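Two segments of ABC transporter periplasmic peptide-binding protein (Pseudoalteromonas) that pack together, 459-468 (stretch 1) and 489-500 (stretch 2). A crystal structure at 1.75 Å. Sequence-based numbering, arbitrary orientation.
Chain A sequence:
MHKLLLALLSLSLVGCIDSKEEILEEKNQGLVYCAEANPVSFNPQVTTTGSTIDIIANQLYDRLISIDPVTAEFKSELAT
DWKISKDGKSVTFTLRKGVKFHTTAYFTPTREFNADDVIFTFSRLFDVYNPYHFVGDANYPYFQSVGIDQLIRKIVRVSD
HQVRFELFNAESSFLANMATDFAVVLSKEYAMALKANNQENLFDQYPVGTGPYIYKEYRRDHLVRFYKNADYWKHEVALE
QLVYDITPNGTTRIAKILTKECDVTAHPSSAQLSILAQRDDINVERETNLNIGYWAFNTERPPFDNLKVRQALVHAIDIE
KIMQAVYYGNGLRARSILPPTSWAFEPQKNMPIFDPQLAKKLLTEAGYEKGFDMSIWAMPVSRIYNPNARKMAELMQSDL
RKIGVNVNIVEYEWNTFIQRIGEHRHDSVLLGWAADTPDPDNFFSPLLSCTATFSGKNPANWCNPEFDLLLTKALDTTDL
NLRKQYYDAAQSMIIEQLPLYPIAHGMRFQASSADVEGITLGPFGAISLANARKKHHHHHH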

ATOM      1  N   PRO A 459       5.941  -1.490 -11.438  1.00 17.04           N
ATOM      2  CA  PRO A 459       5.431  -0.728 -12.585  1.00 18.17           C
ATOM      3  C   PRO A 459       6.512  -0.401 -13.623  1.00 16.05           C
ATOM      4  O   PRO A 459       6.190  -0.012 -14.733  1.00 15.02           O
ATOM      5  CB  PRO A 459       4.881   0.559 -11.944  1.00 16.73           C
ATOM      6  CG  PRO A 459       4.706   0.229 -10.507  1.00 18.34           C
ATOM      7  CD  PRO A 459       5.783  -0.754 -10.174  1.00 18.98           C
ATOM      8  N   ALA A 460       7.780  -0.570 -13.265  1.00 16.42           N
ATOM      9  CA  ALA A 460       8.862  -0.363 -14.223  1.00 16.78           C
ATOM     10  C   ALA A 460       9.247  -1.646 -14.974  1.00 15.80           C
ATOM     11  O   ALA A 460      10.103  -1.629 -15.855  1.00 16.63           O
ATOM     12  CB  ALA A 460      10.079   0.226 -13.525  1.00 17.75           C
ATOM     13  N   ASN A 461       8.619  -2.759 -14.617  1.00 17.59           N
ATOM     14  CA  ASN A 461       8.898  -4.017 -15.284  1.00 19.50           C
ATOM     15  C   ASN A 461      10.403  -4.207 -15.355  1.00 18.25           C
ATOM     16  O   ASN A 461      10.957  -4.493 -16.412  1.00 19.52           O
ATOM     17  CB  ASN A 461       8.306  -3.981 -16.687  1.00 19.43           C
ATOM     18  CG  ASN A 461       8.135  -5.362 -17.292  1.00 20.05           C
ATOM     19  OD1 ASN A 461       8.238  -6.386 -16.600  1.00 18.57           O
ATOM     20  ND2 ASN A 461       7.854  -5.397 -18.592  1.00 20.22           N
ATOM     21  N   TRP A 462      11.057  -4.033 -14.216  1.00 17.95           N
ATOM     22  CA  TRP A 462      12.514  -3.903 -14.147  1.00 18.62           C
ATOM     23  C   TRP A 462      13.118  -4.925 -13.194  1.00 21.11           C
ATOM     24  O   TRP A 462      13.026  -4.792 -11.966  1.00 20.13           O
ATOM     25  CB  TRP A 462      12.844  -2.488 -13.675  1.00 19.32           C
ATOM     26  CG  TRP A 462      14.271  -2.028 -13.721  1.00 17.76           C
ATOM     27  CD1 TRP A 462      15.015  -1.746 -14.837  1.00 17.90           C
ATOM     28  CD2 TRP A 462      15.102  -1.695 -12.590  1.00 20.32           C
ATOM     29  NE1 TRP A 462      16.262  -1.292 -14.469  1.00 20.04           N
ATOM     30  CE2 TRP A 462      16.339  -1.248 -13.102  1.00 18.61           C
ATOM     31  CE3 TRP A 462      14.919  -1.743 -11.199  1.00 18.18           C
ATOM     32  CZ2 TRP A 462      17.389  -0.848 -12.266  1.00 17.71           C
ATOM     33  CZ3 TRP A 462      15.970  -1.346 -10.370  1.00 17.40           C
ATOM     34  CH2 TRP A 462      17.185  -0.905 -10.910  1.00 18.10           C
ATOM     35  N   CYS A 463      13.723  -5.962 -13.756  1.00 21.94           N
ATOM     36  CA  CYS A 463      14.435  -6.922 -12.936  1.00 19.48           C
ATOM     37  C   CYS A 463      15.929  -6.680 -13.073  1.00 21.88           C
ATOM     38  O   CYS A 463      16.512  -6.934 -14.121  1.00 21.47           O
ATOM     39  CB  CYS A 463      14.075  -8.347 -13.335  1.00 22.46           C
ATOM     40  SG  CYS A 463      14.934  -9.609 -12.373  1.00 25.70           S
ATOM     41  N   ASN A 464      16.533  -6.164 -12.006  1.00 19.92           N
ATOM     42  CA  ASN A 464      17.964  -5.871 -11.976  1.00 20.88           C
ATOM     43  C   ASN A 464      18.583  -6.578 -10.772  1.00 21.78           C
ATOM     44  O   ASN A 464      18.512  -6.093  -9.637  1.00 20.16           O
ATOM     45  CB  ASN A 464      18.186  -4.354 -11.914  1.00 21.34           C
ATOM     46  CG  ASN A 464      19.648  -3.962 -12.034  1.00 20.67           C
ATOM     47  OD1 ASN A 464      20.523  -4.625 -11.495  1.00 24.03           O
ATOM     48  ND2 ASN A 464      19.914  -2.876 -12.748  1.00 23.69           N
ATOM     49  N   PRO A 465      19.162  -7.762 -11.006  1.00 20.50           N
ATOM     50  CA  PRO A 465      19.698  -8.539  -9.881  1.00 21.54           C
ATOM     51  C   PRO A 465      20.779  -7.783  -9.093  1.00 20.51           C
ATOM     52  O   PRO A 465      20.956  -7.997  -7.902  1.00 18.90           O
ATOM     53  CB  PRO A 465      20.265  -9.790 -10.567  1.00 25.55           C
ATOM     54  CG  PRO A 465      19.423  -9.938 -11.830  1.00 21.24           C
ATOM     55  CD  PRO A 465      19.181  -8.516 -12.276  1.00 22.71           C
ATOM     56  N   GLU A 466      21.489  -6.896  -9.775  1.00 19.72           N
ATOM     57  CA  GLU A 466      22.501  -6.061  -9.158  1.00 20.10           C
ATOM     58  C   GLU A 466      21.880  -5.158  -8.091  1.00 19.91           C
ATOM     59  O   GLU A 466      22.398  -5.041  -6.984  1.00 20.16           O
ATOM     60  CB  GLU A 466      23.196  -5.246 -10.242  1.00 20.79           C
ATOM     61  CG  GLU A 466      24.138  -6.085 -11.131  1.00 26.36           C
ATOM     62  CD  GLU A 466      23.441  -7.110 -12.057  1.00 29.12           C
ATOM     63  OE1 GLU A 466      24.004  -8.222 -12.213  1.00 30.33           O
ATOM     64  OE2 GLU A 466      22.371  -6.807 -12.654  1.00 28.20           O
ATOM     65  N   PHE A 467      20.760  -4.542  -8.441  1.00 18.91           N
ATOM     66  CA  PHE A 467      19.954  -3.736  -7.524  1.00 19.99           C
ATOM     67  C   PHE A 467      19.476  -4.587  -6.348  1.00 18.50           C
ATOM     68  O   PHE A 467      19.601  -4.194  -5.195  1.00 16.95           O
ATOM     69  CB  PHE A 467      18.756  -3.149  -8.293  1.00 18.48           C
ATOM     70  CG  PHE A 467      17.780  -2.402  -7.434  1.00 19.28           C
ATOM     71  CD1 PHE A 467      18.068  -1.130  -6.977  1.00 18.73           C
ATOM     72  CD2 PHE A 467      16.566  -2.968  -7.096  1.00 19.68           C
ATOM     73  CE1 PHE A 467      17.158  -0.450  -6.195  1.00 17.66           C
ATOM     74  CE2 PHE A 467      15.666  -2.291  -6.315  1.00 16.38           C
ATOM     75  CZ  PHE A 467      15.961  -1.044  -5.866  1.00 18.32           C
ATOM     76  N   ASP A 468      18.951  -5.773  -6.657  1.00 20.04           N
ATOM     77  CA  ASP A 468      18.360  -6.660  -5.648  1.00 18.59           C
ATOM     78  C   ASP A 468      19.396  -7.094  -4.633  1.00 17.47           C
ATOM     79  O   ASP A 468      19.095  -7.281  -3.453  1.00 19.83           O
ATOM     80  CB  ASP A 468      17.775  -7.920  -6.298  1.00 20.03           C
ATOM     81  CG  ASP A 468      16.468  -7.666  -7.012  1.00 20.90           C
ATOM     82  OD1 ASP A 468      16.103  -6.482  -7.200  1.00 22.88           O
ATOM     83  OD2 ASP A 468      15.812  -8.655  -7.396  1.00 23.13           O
ATOM     84  N   ALA A 489      23.276   3.286  -1.854  1.00 17.69           N
ATOM     85  CA  ALA A 489      23.680   2.824  -3.168  1.00 18.13           C
ATOM     86  C   ALA A 489      22.430   2.544  -3.997  1.00 19.40           C
ATOM     87  O   ALA A 489      22.419   2.743  -5.216  1.00 19.62           O
ATOM     88  CB  ALA A 489      24.562   1.576  -3.048  1.00 18.92           C
ATOM     89  N   ALA A 490      21.373   2.092  -3.325  1.00 18.20           N
ATOM     90  CA  ALA A 490      20.132   1.748  -4.004  1.00 17.03           C
ATOM     91  C   ALA A 490      19.454   2.986  -4.574  1.00 18.56           C
ATOM     92  O   ALA A 490      18.949   2.975  -5.701  1.00 18.43           O
ATOM     93  CB  ALA A 490      19.195   1.019  -3.061  1.00 17.43           C
ATOM     94  N   GLN A 491      19.422   4.054  -3.786  1.00 18.67           N
ATOM     95  CA  GLN A 491      18.787   5.284  -4.234  1.00 16.52           C
ATOM     96  C   GLN A 491      19.525   5.834  -5.441  1.00 19.81           C
ATOM     97  O   GLN A 491      18.910   6.327  -6.388  1.00 19.77           O
ATOM     98  CB  GLN A 491      18.748   6.321  -3.113  1.00 16.59           C
ATOM     99  CG  GLN A 491      17.791   5.971  -2.012  1.00 15.59           C
ATOM    100  CD  GLN A 491      17.977   6.825  -0.781  1.00 17.22           C
ATOM    101  OE1 GLN A 491      17.387   7.892  -0.667  1.00 20.89           O
ATOM    102  NE2 GLN A 491      18.787   6.357   0.150  1.00 17.08           N
ATOM    103  N   SER A 492      20.850   5.746  -5.405  1.00 19.75           N
ATOM    104  CA  SER A 492      21.676   6.242  -6.501  1.00 21.52           C
ATOM    105  C   SER A 492      21.430   5.495  -7.817  1.00 21.77           C
ATOM    106  O   SER A 492      21.356   6.105  -8.895  1.00 21.33           O
ATOM    107  CB  SER A 492      23.150   6.169  -6.121  1.00 23.34           C
ATOM    108  OG  SER A 492      23.427   7.097  -5.094  1.00 27.40           O
ATOM    109  N   MET A 493      21.305   4.176  -7.714  1.00 21.24           N
ATOM    110  CA  MET A 493      21.121   3.327  -8.880  1.00 17.60           C
ATOM    111  C   MET A 493      19.802   3.648  -9.560  1.00 20.54           C
ATOM    112  O   MET A 493      19.722   3.722 -10.783  1.00 20.76           O
ATOM    113  CB  MET A 493      21.183   1.854  -8.479  1.00 19.10           C
ATOM    114  CG  MET A 493      21.366   0.917  -9.658  1.00 21.82           C
ATOM    115  SD  MET A 493      21.565  -0.819  -9.217  1.00 27.16           S
ATOM    116  CE  MET A 493      23.082  -0.760  -8.286  1.00 24.43           C
ATOM    117  N   ILE A 494      18.769   3.860  -8.756  1.00 18.80           N
ATOM    118  CA  ILE A 494      17.461   4.192  -9.285  1.00 18.11           C
ATOM    119  C   ILE A 494      17.522   5.482 -10.113  1.00 18.98           C
ATOM    120  O   ILE A 494      16.898   5.578 -11.169  1.00 18.20           O
ATOM    121  CB  ILE A 494      16.437   4.284  -8.149  1.00 18.30           C
ATOM    122  CG1 ILE A 494      16.224   2.894  -7.542  1.00 18.46           C
ATOM    123  CG2 ILE A 494      15.133   4.869  -8.655  1.00 17.36           C
ATOM    124  CD1 ILE A 494      15.392   2.877  -6.252  1.00 19.16           C
ATOM    125  N   ILE A 495      18.303   6.456  -9.646  1.00 20.43           N
ATOM    126  CA  ILE A 495      18.487   7.708 -10.379  1.00 21.68           C
ATOM    127  C   ILE A 495      19.342   7.515 -11.624  1.00 21.00           C
ATOM    128  O   ILE A 495      19.071   8.116 -12.655  1.00 20.77           O
ATOM    129  CB  ILE A 495      19.111   8.814  -9.499  1.00 19.97           C
ATOM    130  CG1 ILE A 495      18.120   9.258  -8.431  1.00 19.93           C
ATOM    131  CG2 ILE A 495      19.489  10.024 -10.343  1.00 25.05           C
ATOM    132  CD1 ILE A 495      16.722   9.436  -8.961  1.00 26.22           C
ATOM    133  N   GLU A 496      20.380   6.691 -11.514  1.00 21.01           N
ATOM    134  CA  GLU A 496      21.263   6.409 -12.645  1.00 24.28           C
ATOM    135  C   GLU A 496      20.508   5.693 -13.739  1.00 21.42           C
ATOM    136  O   GLU A 496      20.613   6.044 -14.908  1.00 23.18           O
ATOM    137  CB  GLU A 496      22.432   5.518 -12.221  1.00 23.61           C
ATOM    138  CG  GLU A 496      23.277   6.051 -11.083  1.00 28.74           C
ATOM    139  CD  GLU A 496      24.305   7.073 -11.530  1.00 39.14           C
ATOM    140  OE1 GLU A 496      25.479   6.944 -11.102  1.00 46.97           O
ATOM    141  OE2 GLU A 496      23.941   8.005 -12.295  1.00 37.16           O
ATOM    142  N   GLN A 497      19.754   4.674 -13.352  1.00 20.17           N
ATOM    143  CA  GLN A 497      19.111   3.791 -14.316  1.00 20.78           C
ATOM    144  C   GLN A 497      17.711   4.252 -14.693  1.00 20.24           C
ATOM    145  O   GLN A 497      17.186   3.871 -15.735  1.00 21.01           O
ATOM    146  CB  GLN A 497      19.080   2.344 -13.787  1.00 21.48           C
ATOM    147  CG  GLN A 497      20.452   1.650 -13.732  1.00 24.12           C
ATOM    148  CD  GLN A 497      21.177   1.659 -15.084  1.00 30.76           C
ATOM    149  OE1 GLN A 497      22.336   2.083 -15.184  1.00 32.61           O
ATOM    150  NE2 GLN A 497      20.491   1.204 -16.130  1.00 26.14           N
ATOM    151  N   LEU A 498      17.106   5.054 -13.827  1.00 19.63           N
ATOM    152  CA  LEU A 498      15.762   5.580 -14.067  1.00 17.36           C
ATOM    153  C   LEU A 498      14.716   4.564 -14.504  1.00 18.27           C
ATOM    154  O   LEU A 498      14.029   4.780 -15.493  1.00 17.34           O
ATOM    155  CB  LEU A 498      15.812   6.697 -15.100  1.00 18.45           C
ATOM    156  CG  LEU A 498      16.605   7.901 -14.610  1.00 23.22           C
ATOM    157  CD1 LEU A 498      16.699   8.922 -15.718  1.00 26.36           C
ATOM    158  CD2 LEU A 498      15.964   8.490 -13.352  1.00 22.28           C
ATOM    159  N   PRO A 499      14.577   3.458 -13.763  1.00 16.14           N
ATOM    160  CA  PRO A 499      13.420   2.604 -14.033  1.00 17.06           C
ATOM    161  C   PRO A 499      12.160   3.430 -13.792  1.00 15.19           C
ATOM    162  O   PRO A 499      11.183   3.322 -14.518  1.00 16.39           O
ATOM    163  CB  PRO A 499      13.558   1.489 -12.998  1.00 16.45           C
ATOM    164  CG  PRO A 499      14.461   2.064 -11.927  1.00 17.94           C
ATOM    165  CD  PRO A 499      15.379   2.989 -12.626  1.00 15.94           C
ATOM    166  N   LEU A 500      12.198   4.265 -12.766  1.00 15.38           N
ATOM    167  CA  LEU A 500      11.146   5.230 -12.549  1.00 15.71           C
ATOM    168  C   LEU A 500      11.773   6.540 -12.094  1.00 17.78           C
ATOM    169  O   LEU A 500      12.927   6.577 -11.663  1.00 18.94           O
ATOM    170  CB  LEU A 500      10.134   4.717 -11.524  1.00 16.49           C
ATOM    171  CG  LEU A 500      10.659   4.183 -10.186  1.00 17.79           C
ATOM    172  CD1 LEU A 500      11.120   5.326  -9.285  1.00 20.42           C
ATOM    173  CD2 LEU A 500       9.612   3.337  -9.462  1.00 16.00           C
TER
HETATM  174  O   HOH W   1      18.873  -0.803 -15.876  1.00 21.78           O

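How does the loop at the start of stretch 1 meet its partner? Ala460 and Pro499 face each other, their CA atoms 5.4 Å apart. The methyl of Ala460 points toward stretch 2, placing CB 3.7 Å from CB of Pro499 and 3.4 Å from its backbone O. Alanine suits so close an approach, since its side chain ends at CB and the two backbones can come near one another. Both residues are buried, and the contact is purely one of packing.

What does Trp462 add with its large ring? Its CA-to-CB bond also points toward stretch 2, and with chi1 in the t well the indole lies against Pro499. CB of Pro499 sits over one face of the Trp462 indole, 3.7 Å from the centroid of its five-membered ring and 16° off the ring normal, a CH-pi contact for which the flat, electron-rich indole and the compact proline ring are well matched. Farther along the indole, CZ2 of Trp462 lies 3.9 Å from CB of Gln497. The polar groups of this pair are joined through water 1, which accepts hydrogen bonds from NE1 of Trp462 at 3.0 Å and from NE2 of Gln497 at 2.6 Å. The water thereby satisfies the indole N-H and provides a polar link between stretches that have no direct hydrogen bond.

How does the chain turn from this loop into the helix that follows? Asn464 occupies the N-cap position, and its OD1 accepts a hydrogen bond from N of Phe467 at 3.1 Å, satisfying an N-H of the first helical turn. Asparagine is well suited to this role because its short side chain can fold back to the helix start. Its contact with stretch 2 is slight: ND2 of Asn464 comes within 4.4 Å of SD of Met493.

Why does Phe467 make so much of the contact on the helical side? Its CA-to-CB bond points sideways, but the ring end comes nearer to stretch 2, where it meets one side of the helix at Ala490, Met493 and Ile494. CE1 of Phe467 lies 4.0 Å from CB of Ala490 and 3.7 Å from CG1 of Ile494; the ring also lies near the helix backbone, with CE1 of Phe467 3.9 Å from O of Ala490. The extended side chain of Met493 brings its SD to 3.8 Å from CB of Phe467, at the edge of the aromatic ring. Together the two stretches bury 458 Å², mostly through apolar packing.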